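Local coordinates for ABC transporter substrate-binding protein (Streptococcus pneumoniae, PDB 4OHN) that binds histidine and probably delivers it, as the extracellular receptor of an ABC uptake transporter, to the membrane permease, at residues A[8-20]-A[212-224]. Numbering follows the deposited sequence. Where two conformers were deposited one is given.
Sequences GDNWSKYQSNKSI and SRKEDTTLVKKIN
One face of the W11 indole lies under K222, whose CG sits 3.6 Å from the centroid of the six-membered ring in a CH-pi contact, only 5° off the normal; Q15 CB of its own helix covers the opposite face, and L219 CD1 meets the edge in plane. Chi1 of 175° turns the indole away from its backbone N and out over helix 217-232, where it reaches from T218 to K222. The Y14 ring carries I20 CD1 over one face and the backbone O of N10 on the other, with the D216 carboxylate at its edge. A tyrosine suits this buried place because its hydroxyl donates to the syn lone pair of D216 OD2, 2.6 Å from OH. In this family 3 solute-binding protein, the contact joins helix 11-17 to the start of helix 217-232; none of its residues belongs to the histidine pocket. D216 OD1 accepts from N10 N at 2.9 Å, and R213, also salt-bridged to D79 and hydrogen-bonded to the backbone O of I78, adds a long salt bridge to D216 OD2. In the conformer given, D9, short and two-pronged, takes T218 N on OD1 (2.9 Å, 167°) and T218 OG1 on OD2 (2.8 Å). One water donates to D216 OD1 and accepts from L219 N.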
ATOM      1  N   GLY A   8      -2.899 -17.550  20.286  1.00 30.22           N
ATOM      2  CA  GLY A   8      -2.371 -16.658  19.271  1.00 30.64           C
ATOM      3  C   GLY A   8      -2.747 -15.198  19.464  1.00 23.42           C
ATOM      4  O   GLY A   8      -2.395 -14.352  18.641  1.00 25.08           O
ATOM      5  N   ASP A   9      -3.419 -14.874  20.572  0.60 18.14           N
ATOM      6  CA  ASP A   9      -3.795 -13.492  20.930  0.60 17.54           C
ATOM      7  C   ASP A   9      -2.672 -12.864  21.778  0.60 15.36           C
ATOM      8  O   ASP A   9      -2.742 -12.884  23.017  0.60 20.95           O
ATOM      9  CB  ASP A   9      -5.143 -13.515  21.684  0.60 23.07           C
ATOM     10  CG  ASP A   9      -5.874 -12.149  21.716  0.60 24.15           C
ATOM     11  OD1 ASP A   9      -5.582 -11.254  20.908  0.60 18.58           O
ATOM     12  OD2 ASP A   9      -6.792 -11.975  22.544  0.60 23.66           O
ATOM     13  N   ASN A  10      -1.660 -12.301  21.106  1.00 18.82           N
ATOM     14  CA  ASN A  10      -0.368 -11.962  21.687  1.00 18.68           C
ATOM     15  C   ASN A  10      -0.245 -10.562  22.235  1.00 14.65           C
ATOM     16  O   ASN A  10       0.861 -10.114  22.535  1.00 16.04           O
ATOM     17  CB  ASN A  10       0.735 -12.142  20.636  1.00 23.31           C
ATOM     18  CG  ASN A  10       0.916 -13.578  20.205  1.00 60.13           C
ATOM     19  OD1 ASN A  10       0.515 -14.503  20.903  1.00 44.05           O
ATOM     20  ND2 ASN A  10       1.545 -13.770  19.049  1.00 56.31           N
ATOM     21  N   TRP A  11      -1.369  -9.862  22.372  1.00 14.53           N
ATOM     22  CA  TRP A  11      -1.338  -8.502  22.892  1.00 13.76           C
ATOM     23  C   TRP A  11      -0.489  -8.368  24.156  1.00 15.68           C
ATOM     24  O   TRP A  11       0.322  -7.455  24.264  1.00 17.54           O
ATOM     25  CB  TRP A  11      -2.759  -7.944  23.149  1.00 15.08           C
ATOM     26  CG  TRP A  11      -2.657  -6.606  23.791  1.00 13.19           C
ATOM     27  CD1 TRP A  11      -2.872  -6.304  25.104  1.00 16.36           C
ATOM     28  CD2 TRP A  11      -2.233  -5.389  23.167  1.00 11.54           C
ATOM     29  NE1 TRP A  11      -2.613  -4.982  25.332  1.00 15.82           N
ATOM     30  CE2 TRP A  11      -2.215  -4.395  24.161  1.00 12.05           C
ATOM     31  CE3 TRP A  11      -1.872  -5.047  21.862  1.00 11.79           C
ATOM     32  CZ2 TRP A  11      -1.852  -3.078  23.884  1.00 14.33           C
ATOM     33  CZ3 TRP A  11      -1.504  -3.754  21.596  1.00 13.33           C
ATOM     34  CH2 TRP A  11      -1.502  -2.779  22.602  1.00 13.57           C
ATOM     35  N   SER A  12      -0.670  -9.274  25.099  1.00 18.13           N
ATOM     36  CA  SER A  12       0.034  -9.152  26.370  1.00 20.90           C
ATOM     37  C   SER A  12       1.550  -9.200  26.176  1.00 20.31           C
ATOM     38  O   SER A  12       2.284  -8.548  26.916  1.00 21.45           O
ATOM     39  CB  SER A  12      -0.421 -10.206  27.391  1.00 25.34           C
ATOM     40  OG  SER A  12      -0.045 -11.511  26.999  1.00 31.64           O
ATOM     41  N   LYS A  13       2.006  -9.953  25.178  1.00 18.18           N
ATOM     42  CA  LYS A  13       3.427 -10.016  24.849  1.00 20.08           C
ATOM     43  C   LYS A  13       3.920  -8.688  24.266  1.00 16.76           C
ATOM     44  O   LYS A  13       4.967  -8.189  24.681  1.00 17.33           O
ATOM     45  CB  LYS A  13       3.696 -11.151  23.854  1.00 23.15           C
ATOM     46  CG  LYS A  13       5.099 -11.160  23.235  1.00 39.95           C
ATOM     47  CD  LYS A  13       5.178 -12.134  22.064  1.00 62.50           C
ATOM     48  CE  LYS A  13       6.368 -11.834  21.166  1.00 57.51           C
ATOM     49  NZ  LYS A  13       6.420 -12.746  19.992  1.00 58.62           N
ATOM     50  N   TYR A  14       3.195  -8.121  23.300  1.00 13.27           N
ATOM     51  CA  TYR A  14       3.629  -6.849  22.720  1.00 13.52           C
ATOM     52  C   TYR A  14       3.691  -5.787  23.805  1.00 15.71           C
ATOM     53  O   TYR A  14       4.630  -4.993  23.875  1.00 14.71           O
ATOM     54  CB  TYR A  14       2.695  -6.375  21.599  1.00 13.73           C
ATOM     55  CG  TYR A  14       2.396  -7.432  20.563  1.00 13.31           C
ATOM     56  CD1 TYR A  14       3.417  -8.148  19.968  1.00 15.21           C
ATOM     57  CD2 TYR A  14       1.083  -7.725  20.201  1.00 13.09           C
ATOM     58  CE1 TYR A  14       3.141  -9.123  19.051  1.00 15.87           C
ATOM     59  CE2 TYR A  14       0.793  -8.694  19.285  1.00 13.45           C
ATOM     60  CZ  TYR A  14       1.828  -9.390  18.706  1.00 16.66           C
ATOM     61  OH  TYR A  14       1.575 -10.360  17.768  1.00 19.09           O
ATOM     62  N   GLN A  15       2.675  -5.781  24.662  1.00 16.36           N
ATOM     63  CA  GLN A  15       2.582  -4.803  25.726  1.00 17.47           C
ATOM     64  C   GLN A  15       3.716  -4.952  26.749  1.00 18.33           C
ATOM     65  O   GLN A  15       4.294  -3.953  27.179  1.00 20.63           O
ATOM     66  CB  GLN A  15       1.201  -4.893  26.389  1.00 17.15           C
ATOM     67  CG  GLN A  15       0.975  -3.927  27.544  1.00 21.44           C
ATOM     68  CD  GLN A  15       0.840  -2.494  27.087  1.00 21.89           C
ATOM     69  OE1 GLN A  15      -0.272  -1.990  26.903  1.00 22.05           O
ATOM     70  NE2 GLN A  15       1.966  -1.824  26.904  1.00 21.37           N
ATOM     71  N   SER A  16       4.040  -6.182  27.148  0.58 18.63           N
ATOM     72  CA  SER A  16       5.076  -6.392  28.156  0.58 20.07           C
ATOM     73  C   SER A  16       6.484  -6.221  27.585  0.58 18.77           C
ATOM     74  O   SER A  16       7.387  -5.761  28.283  0.58 24.61           O
ATOM     75  CB  SER A  16       4.928  -7.763  28.829  0.58 21.23           C
ATOM     76  OG  SER A  16       5.028  -8.819  27.894  0.58 27.82           O
ATOM     77  N   ASN A  17       6.662  -6.573  26.315  1.00 18.72           N
ATOM     78  CA  ASN A  17       7.946  -6.377  25.647  1.00 16.75           C
ATOM     79  C   ASN A  17       8.126  -4.930  25.189  1.00 15.88           C
ATOM     80  O   ASN A  17       9.232  -4.530  24.830  1.00 17.84           O
ATOM     81  CB  ASN A  17       8.045  -7.248  24.396  1.00 20.23           C
ATOM     82  CG  ASN A  17       8.276  -8.701  24.701  1.00 27.11           C
ATOM     83  OD1 ASN A  17       8.650  -9.071  25.806  1.00 32.54           O
ATOM     84  ND2 ASN A  17       8.077  -9.543  23.691  1.00 29.44           N
ATOM     85  N   LYS A  18       7.038  -4.172  25.199  1.00 15.01           N
ATOM     86  CA  LYS A  18       7.015  -2.797  24.689  1.00 15.22           C
ATOM     87  C   LYS A  18       7.524  -2.705  23.260  1.00 16.33           C
ATOM     88  O   LYS A  18       8.188  -1.743  22.885  1.00 16.16           O
ATOM     89  CB  LYS A  18       7.823  -1.883  25.606  1.00 16.99           C
ATOM     90  CG  LYS A  18       7.292  -1.861  27.034  1.00 21.79           C
ATOM     91  CD  LYS A  18       8.253  -1.134  27.949  1.00 35.89           C
ATOM     92  CE  LYS A  18       7.758  -1.137  29.389  1.00 84.70           C
ATOM     93  NZ  LYS A  18       6.468  -0.405  29.532  1.00 76.54           N
ATOM     94  N   SER A  19       7.176  -3.704  22.461  1.00 13.22           N
ATOM     95  CA  SER A  19       7.686  -3.807  21.103  1.00 13.73           C
ATOM     96  C   SER A  19       6.732  -4.582  20.219  1.00 12.87           C
ATOM     97  O   SER A  19       6.095  -5.542  20.670  1.00 13.85           O
ATOM     98  CB  SER A  19       9.032  -4.515  21.118  1.00 16.00           C
ATOM     99  OG  SER A  19       9.577  -4.573  19.821  1.00 20.17           O
ATOM    100  N   ILE A  20       6.638  -4.167  18.960  1.00 10.59           N
ATOM    101  CA  ILE A  20       5.892  -4.902  17.959  1.00 11.38           C
ATOM    102  C   ILE A  20       6.659  -4.762  16.644  1.00  9.76           C
ATOM    103  O   ILE A  20       7.251  -3.699  16.391  1.00 12.10           O
ATOM    104  CB  ILE A  20       4.429  -4.401  17.853  1.00 10.82           C
ATOM    105  CG1 ILE A  20       3.615  -5.365  17.007  1.00 13.56           C
ATOM    106  CG2 ILE A  20       4.390  -2.966  17.335  1.00 11.15           C
ATOM    107  CD1 ILE A  20       2.125  -5.222  17.156  1.00 13.19           C
ATOM    108  N   SER A 212      -3.210  -8.176  10.430  1.00 10.43           N
ATOM    109  CA  SER A 212      -2.668  -8.994  11.508  1.00 10.99           C
ATOM    110  C   SER A 212      -3.014 -10.446  11.293  1.00 12.75           C
ATOM    111  O   SER A 212      -3.862 -10.792  10.485  1.00 12.43           O
ATOM    112  CB  SER A 212      -3.227  -8.569  12.884  1.00 13.52           C
ATOM    113  OG  SER A 212      -4.536  -9.072  13.095  1.00 14.39           O
ATOM    114  N   ARG A 213      -2.341 -11.309  12.036  1.00 11.75           N
ATOM    115  CA  ARG A 213      -2.778 -12.703  12.125  1.00 12.24           C
ATOM    116  C   ARG A 213      -4.219 -12.734  12.637  1.00 13.68           C
ATOM    117  O   ARG A 213      -4.601 -11.935  13.493  1.00 12.79           O
ATOM    118  CB  ARG A 213      -1.863 -13.486  13.060  1.00 12.26           C
ATOM    119  CG  ARG A 213      -0.505 -13.803  12.459  1.00 13.19           C
ATOM    120  CD  ARG A 213       0.415 -14.547  13.416  1.00 12.61           C
ATOM    121  NE  ARG A 213       0.859 -13.732  14.525  1.00 14.86           N
ATOM    122  CZ  ARG A 213       1.911 -12.923  14.509  1.00 14.34           C
ATOM    123  NH1 ARG A 213       2.673 -12.837  13.438  1.00 13.99           N
ATOM    124  NH2 ARG A 213       2.200 -12.201  15.573  1.00 14.70           N
ATOM    125  N   LYS A 214      -5.028 -13.658  12.124  1.00 15.23           N
ATOM    126  CA  LYS A 214      -6.431 -13.717  12.535  1.00 15.40           C
ATOM    127  C   LYS A 214      -6.615 -13.820  14.040  1.00 16.86           C
ATOM    128  O   LYS A 214      -7.559 -13.257  14.595  1.00 17.43           O
ATOM    129  CB  LYS A 214      -7.139 -14.874  11.833  1.00 19.50           C
ATOM    130  CG  LYS A 214      -7.319 -14.610  10.359  1.00 21.99           C
ATOM    131  CD  LYS A 214      -8.219 -15.639   9.725  1.00 26.16           C
ATOM    132  CE  LYS A 214      -8.647 -15.200   8.346  1.00 34.22           C
ATOM    133  NZ  LYS A 214      -9.583 -16.179   7.735  1.00 58.11           N
ATOM    134  N   GLU A 215      -5.713 -14.519  14.718  1.00 14.14           N
ATOM    135  CA  GLU A 215      -5.858 -14.754  16.137  1.00 15.57           C
ATOM    136  C   GLU A 215      -5.517 -13.547  17.011  1.00 13.51           C
ATOM    137  O   GLU A 215      -5.841 -13.535  18.204  1.00 14.47           O
ATOM    138  CB  GLU A 215      -4.971 -15.934  16.546  1.00 18.86           C
ATOM    139  CG  GLU A 215      -5.236 -17.257  15.768  1.00 33.92           C
ATOM    140  CD  GLU A 215      -4.851 -17.249  14.252  1.00 89.60           C
ATOM    141  OE1 GLU A 215      -3.873 -16.577  13.795  1.00 24.19           O
ATOM    142  OE2 GLU A 215      -5.552 -17.959  13.499  1.00 50.18           O
ATOM    143  N   ASP A 216      -4.853 -12.547  16.435  1.00 13.11           N
ATOM    144  CA  ASP A 216      -4.426 -11.360  17.176  1.00 11.68           C
ATOM    145  C   ASP A 216      -5.568 -10.320  17.316  1.00 12.75           C
ATOM    146  O   ASP A 216      -5.447  -9.142  16.907  1.00 11.83           O
ATOM    147  CB  ASP A 216      -3.175 -10.773  16.514  1.00 12.76           C
ATOM    148  CG  ASP A 216      -1.916 -10.895  17.368  1.00 12.07           C
ATOM    149  OD1 ASP A 216      -1.996 -10.912  18.613  1.00 13.18           O
ATOM    150  OD2 ASP A 216      -0.800 -10.914  16.790  1.00 14.70           O
ATOM    151  N   THR A 217      -6.668 -10.757  17.928  1.00 14.11           N
ATOM    152  CA  THR A 217      -7.889  -9.962  17.953  1.00 13.71           C
ATOM    153  C   THR A 217      -7.782  -8.749  18.870  1.00 13.18           C
ATOM    154  O   THR A 217      -8.321  -7.678  18.572  1.00 12.70           O
ATOM    155  CB  THR A 217      -9.104 -10.818  18.349  1.00 16.74           C
ATOM    156  OG1 THR A 217      -8.832 -11.463  19.597  1.00 18.70           O
ATOM    157  CG2 THR A 217      -9.375 -11.878  17.310  1.00 18.15           C
ATOM    158  N   THR A 218      -7.081  -8.890  19.978  1.00 12.28           N
ATOM    159  CA  THR A 218      -6.944  -7.778  20.901  1.00 11.71           C
ATOM    160  C   THR A 218      -6.101  -6.663  20.273  1.00 11.08           C
ATOM    161  O   THR A 218      -6.437  -5.490  20.368  1.00 11.03           O
ATOM    162  CB  THR A 218      -6.322  -8.236  22.208  1.00 12.77           C
ATOM    163  OG1 THR A 218      -7.180  -9.201  22.809  1.00 16.24           O
ATOM    164  CG2 THR A 218      -6.173  -7.084  23.166  1.00 12.89           C
ATOM    165  N   LEU A 219      -5.004  -7.032  19.630  1.00 11.34           N
ATOM    166  CA  LEU A 219      -4.158  -6.094  18.898  1.00 10.91           C
ATOM    167  C   LEU A 219      -4.966  -5.245  17.912  1.00 10.31           C
ATOM    168  O   LEU A 219      -4.801  -4.028  17.856  1.00 10.69           O
ATOM    169  CB  LEU A 219      -3.055  -6.892  18.193  1.00 11.55           C
ATOM    170  CG  LEU A 219      -2.171  -6.126  17.226  1.00 11.32           C
ATOM    171  CD1 LEU A 219      -1.445  -4.975  17.921  1.00 12.37           C
ATOM    172  CD2 LEU A 219      -1.195  -7.078  16.580  1.00 12.22           C
ATOM    173  N   VAL A 220      -5.871  -5.868  17.163  1.00 10.58           N
ATOM    174  CA  VAL A 220      -6.691  -5.136  16.205  1.00 11.23           C
ATOM    175  C   VAL A 220      -7.577  -4.103  16.915  1.00 11.12           C
ATOM    176  O   VAL A 220      -7.685  -2.949  16.471  1.00 11.99           O
ATOM    177  CB  VAL A 220      -7.507  -6.106  15.345  1.00 13.81           C
ATOM    178  CG1 VAL A 220      -8.614  -5.362  14.579  1.00 15.54           C
ATOM    179  CG2 VAL A 220      -6.583  -6.838  14.379  1.00 13.72           C
ATOM    180  N   LYS A 221      -8.200  -4.499  18.016  0.54 10.07           N
ATOM    181  CA  LYS A 221      -8.995  -3.568  18.816  0.54 10.71           C
ATOM    182  C   LYS A 221      -8.162  -2.400  19.303  0.54 10.45           C
ATOM    183  O   LYS A 221      -8.606  -1.256  19.271  0.54  9.58           O
ATOM    184  CB  LYS A 221      -9.614  -4.265  20.025  0.54 15.68           C
ATOM    185  CG  LYS A 221     -10.631  -5.294  19.667  0.54 10.86           C
ATOM    186  CD  LYS A 221     -11.300  -5.859  20.902  0.54 21.65           C
ATOM    187  CE  LYS A 221     -12.275  -6.957  20.538  0.54 29.09           C
ATOM    188  NZ  LYS A 221     -11.568  -8.233  20.259  0.54 27.42           N
ATOM    189  N   LYS A 222      -6.954  -2.679  19.768  1.00  9.71           N
ATOM    190  CA  LYS A 222      -6.076  -1.615  20.259  1.00  9.48           C
ATOM    191  C   LYS A 222      -5.672  -0.637  19.161  1.00 10.07           C
ATOM    192  O   LYS A 222      -5.539   0.572  19.408  1.00 10.67           O
ATOM    193  CB  LYS A 222      -4.853  -2.199  20.970  1.00  9.68           C
ATOM    194  CG  LYS A 222      -5.215  -2.972  22.220  1.00 12.19           C
ATOM    195  CD  LYS A 222      -6.046  -2.140  23.203  1.00 14.20           C
ATOM    196  CE  LYS A 222      -6.212  -2.828  24.542  1.00 11.97           C
ATOM    197  NZ  LYS A 222      -7.260  -2.142  25.355  1.00 13.76           N
ATOM    198  N   ILE A 223      -5.466  -1.122  17.945  1.00  9.07           N
ATOM    199  CA  ILE A 223      -5.179  -0.228  16.831  1.00  8.74           C
ATOM    200  C   ILE A 223      -6.421   0.633  16.587  1.00 10.39           C
ATOM    201  O   ILE A 223      -6.326   1.857  16.462  1.00  9.75           O
ATOM    202  CB  ILE A 223      -4.793  -1.025  15.570  1.00  8.97           C
ATOM    203  CG1 ILE A 223      -3.463  -1.739  15.793  1.00  9.58           C
ATOM    204  CG2 ILE A 223      -4.762  -0.108  14.354  1.00  9.75           C
ATOM    205  CD1 ILE A 223      -3.171  -2.798  14.747  1.00 10.46           C
ATOM    206  N   ASN A 224      -7.598   0.023  16.529  1.00  8.84           N
ATOM    207  CA  ASN A 224      -8.823   0.792  16.270  1.00  9.13           C
ATOM    208  C   ASN A 224      -9.095   1.834  17.351  1.00 10.11           C
ATOM    209  O   ASN A 224      -9.498   2.972  17.043  1.00 10.54           O
ATOM    210  CB  ASN A 224     -10.009  -0.152  16.141  1.00  9.61           C
ATOM    211  CG  ASN A 224      -9.975  -0.994  14.880  1.00 10.59           C
ATOM    212  OD1 ASN A 224      -9.343  -0.621  13.878  1.00 10.85           O
ATOM    213  ND2 ASN A 224     -10.649  -2.139  14.904  1.00 11.28           N
TER
HETATM  214  O   HOH W   1      -0.887 -14.655  16.694  1.00 29.08           O
HETATM  215  O   HOH W   2      -3.804  -9.618  20.137  1.00 13.53           O